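Local coordinates for acyltransferase (PDB 5UG1), which probably transfers acetyl groups onto peptidoglycan as the extracytoplasmic catalytic domain of the O-acetyltransferase OatA of Streptococcus pneumoniae, at residues T91-D96 / V130-P135. Residues are numbered along the deposited sequence; the frame is centred on the assembly and turned at random.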
ATOM      1  N   THR A  91       0.165   2.643   4.110  1.00 18.76           N
ATOM      2  CA  THR A  91       0.843   2.460   5.383  1.00 18.25           C
ATOM      3  C   THR A  91       0.441   1.122   6.003  1.00 23.05           C
ATOM      4  O   THR A  91      -0.687   0.656   5.815  1.00 21.35           O
ATOM      5  CB  THR A  91       0.521   3.596   6.357  1.00 18.30           C
ATOM      6  OG1 THR A  91      -0.901   3.730   6.497  1.00 20.13           O
ATOM      7  CG2 THR A  91       1.150   4.943   5.893  1.00 18.15           C
ATOM      8  N   PRO A  92       1.356   0.467   6.718  1.00 18.30           N
ATOM      9  CA  PRO A  92       1.041  -0.834   7.307  1.00 19.80           C
ATOM     10  C   PRO A  92       0.389  -0.680   8.672  1.00 23.82           C
ATOM     11  O   PRO A  92       0.520   0.345   9.340  1.00 29.35           O
ATOM     12  CB  PRO A  92       2.419  -1.502   7.425  1.00 18.70           C
ATOM     13  CG  PRO A  92       3.345  -0.360   7.620  1.00 18.29           C
ATOM     14  CD  PRO A  92       2.776   0.822   6.893  1.00 18.00           C
ATOM     15  N   TYR A  93      -0.319  -1.733   9.086  1.00 24.36           N
ATOM     16  CA  TYR A  93      -0.976  -1.746  10.392  1.00 21.28           C
ATOM     17  C   TYR A  93      -0.766  -3.087  11.082  1.00 21.64           C
ATOM     18  O   TYR A  93      -1.259  -4.117  10.607  1.00 20.92           O
ATOM     19  CB  TYR A  93      -2.470  -1.453  10.260  1.00 20.20           C
ATOM     20  CG  TYR A  93      -3.196  -1.533  11.574  1.00 30.26           C
ATOM     21  CD1 TYR A  93      -3.049  -0.538  12.537  1.00 20.87           C
ATOM     22  CD2 TYR A  93      -4.026  -2.617  11.864  1.00 23.87           C
ATOM     23  CE1 TYR A  93      -3.718  -0.627  13.758  1.00 21.73           C
ATOM     24  CE2 TYR A  93      -4.698  -2.706  13.069  1.00 30.25           C
ATOM     25  CZ  TYR A  93      -4.537  -1.713  14.016  1.00 30.89           C
ATOM     26  OH  TYR A  93      -5.211  -1.811  15.215  1.00 23.28           O
ATOM     27  N   GLU A  94      -0.052  -3.054  12.206  1.00 21.42           N
ATOM     28  CA  GLU A  94       0.036  -4.145  13.179  1.00 19.71           C
ATOM     29  C   GLU A  94      -0.752  -3.710  14.415  1.00 20.41           C
ATOM     30  O   GLU A  94      -0.348  -2.782  15.126  1.00 21.71           O
ATOM     31  CB  GLU A  94       1.501  -4.451  13.514  1.00 23.71           C
ATOM     32  CG  GLU A  94       1.744  -5.237  14.814  1.00 26.55           C
ATOM     33  CD  GLU A  94       1.193  -6.655  14.753  1.00 34.52           C
ATOM     34  OE1 GLU A  94       1.778  -7.485  14.021  1.00 41.55           O
ATOM     35  OE2 GLU A  94       0.163  -6.930  15.415  1.00 26.55           O
ATOM     36  N   GLY A  95      -1.887  -4.368  14.665  1.00 20.62           N
ATOM     37  CA  GLY A  95      -2.769  -3.925  15.728  1.00 21.31           C
ATOM     38  C   GLY A  95      -2.366  -4.344  17.127  1.00 26.53           C
ATOM     39  O   GLY A  95      -2.812  -3.716  18.092  1.00 29.06           O
ATOM     40  N   ASP A  96      -1.549  -5.389  17.272  1.00 22.79           N
ATOM     41  CA  ASP A  96      -1.172  -5.887  18.600  1.00 21.81           C
ATOM     42  C   ASP A  96      -0.093  -4.979  19.168  1.00 25.25           C
ATOM     43  O   ASP A  96       1.090  -5.141  18.868  1.00 24.79           O
ATOM     44  CB  ASP A  96      -0.682  -7.328  18.527  1.00 26.61           C
ATOM     45  CG  ASP A  96      -0.269  -7.895  19.901  1.00 29.58           C
ATOM     46  OD1 ASP A  96      -0.203  -7.152  20.914  1.00 29.87           O
ATOM     47  OD2 ASP A  96       0.007  -9.106  19.961  1.00 29.91           O
ATOM     48  N   VAL A 130      -6.765   4.430   9.241  1.00 23.43           N
ATOM     49  CA  VAL A 130      -8.133   3.927   9.098  1.00 28.50           C
ATOM     50  C   VAL A 130      -8.343   2.683   9.961  1.00 29.47           C
ATOM     51  O   VAL A 130      -9.349   2.563  10.680  1.00 23.71           O
ATOM     52  CB  VAL A 130      -8.443   3.660   7.613  1.00 29.55           C
ATOM     53  CG1 VAL A 130      -9.665   2.729   7.441  1.00 24.16           C
ATOM     54  CG2 VAL A 130      -8.665   4.984   6.878  1.00 25.52           C
ATOM     55  N   ALA A 131      -7.377   1.754   9.923  1.00 20.04           N
ATOM     56  CA  ALA A 131      -7.471   0.520  10.699  1.00 19.09           C
ATOM     57  C   ALA A 131      -7.653   0.791  12.184  1.00 20.99           C
ATOM     58  O   ALA A 131      -8.386   0.068  12.863  1.00 29.65           O
ATOM     59  CB  ALA A 131      -6.225  -0.327  10.491  1.00 18.45           C
ATOM     60  N   LYS A 132      -6.979   1.811  12.715  1.00 31.41           N
ATOM     61  CA  LYS A 132      -7.124   2.114  14.132  1.00 24.79           C
ATOM     62  C   LYS A 132      -8.522   2.612  14.465  1.00 30.27           C
ATOM     63  O   LYS A 132      -8.932   2.548  15.631  1.00 29.67           O
ATOM     64  CB  LYS A 132      -6.089   3.146  14.564  1.00 26.04           C
ATOM     65  CG  LYS A 132      -4.673   2.672  14.452  1.00 27.60           C
ATOM     66  CD  LYS A 132      -3.719   3.799  14.794  1.00 30.38           C
ATOM     67  CE  LYS A 132      -2.273   3.367  14.656  1.00 27.97           C
ATOM     68  NZ  LYS A 132      -1.368   4.543  14.624  1.00 28.54           N
ATOM     69  N   GLU A 133      -9.265   3.092  13.472  1.00 27.65           N
ATOM     70  CA  GLU A 133     -10.579   3.663  13.719  1.00 34.88           C
ATOM     71  C   GLU A 133     -11.686   2.624  13.715  1.00 30.00           C
ATOM     72  O   GLU A 133     -12.840   2.975  13.968  1.00 32.54           O
ATOM     73  CB  GLU A 133     -10.905   4.730  12.675  1.00 39.53           C
ATOM     74  CG  GLU A 133     -10.100   6.006  12.760  1.00 48.69           C
ATOM     75  CD  GLU A 133     -10.677   7.084  11.855  1.00 65.72           C
ATOM     76  OE1 GLU A 133     -11.358   7.999  12.377  1.00 74.01           O
ATOM     77  OE2 GLU A 133     -10.478   6.995  10.618  1.00 67.62           O
ATOM     78  N   HIS A 134     -11.375   1.364  13.442  1.00 29.53           N
ATOM     79  CA  HIS A 134     -12.388   0.335  13.219  1.00 30.84           C
ATOM     80  C   HIS A 134     -12.040  -0.915  14.000  1.00 30.00           C
ATOM     81  O   HIS A 134     -11.729  -1.958  13.415  1.00 29.52           O
ATOM     82  CB  HIS A 134     -12.516   0.022  11.732  1.00 26.67           C
ATOM     83  CG  HIS A 134     -13.058   1.159  10.932  1.00 27.84           C
ATOM     84  ND1 HIS A 134     -14.411   1.382  10.786  1.00 28.74           N
ATOM     85  CD2 HIS A 134     -12.433   2.142  10.242  1.00 27.98           C
ATOM     86  CE1 HIS A 134     -14.595   2.455  10.036  1.00 31.69           C
ATOM     87  NE2 HIS A 134     -13.411   2.937   9.697  1.00 29.66           N
ATOM     88  N   PRO A 135     -12.106  -0.850  15.331  1.00 29.69           N
ATOM     89  CA  PRO A 135     -11.800  -2.048  16.130  1.00 33.02           C
ATOM     90  C   PRO A 135     -12.666  -3.242  15.776  1.00 35.02           C
ATOM     91  O   PRO A 135     -12.227  -4.384  15.954  1.00 35.77           O
ATOM     92  CB  PRO A 135     -12.050  -1.579  17.573  1.00 37.45           C
ATOM     93  CG  PRO A 135     -13.018  -0.450  17.436  1.00 34.58           C
ATOM     94  CD  PRO A 135     -12.641   0.246  16.156  1.00 31.28           C
TER
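A CH-pi contact joins Y93, in the loop that follows strand 86-90, to A131 on helix 127-132. The methyl CB of A131 sits over one face of the phenol ring, 3.5 Å from its centroid and 18° off the ring normal, and comes closest to the inner end of the ring, at 3.4 Å from Y93 CG. The tyrosine side chain reaches across to the helix because its chi1 of 177° turns the ring away from the backbone N. On the opposite face the backbone N of G95 stands 3.6 Å from the ring plane, displaced to the periphery, which places the ring between its own loop and the helix. K132 passes the ring obliquely, its CG 3.5 Å from Y93 CE1; beyond CG the chain is extended and carries NZ to a salt bridge with E106 and a hydrogen bond to N128. The ring of W138 also meets that of Y93, with the planes inclined at about 40°. The contact packs together the connections that follow two neighbouring strands, 86-90 and 122-125, of the parallel sheet in this atypical alpha/beta hydrolase domain, while P92 and E94 pack on helix 102-118.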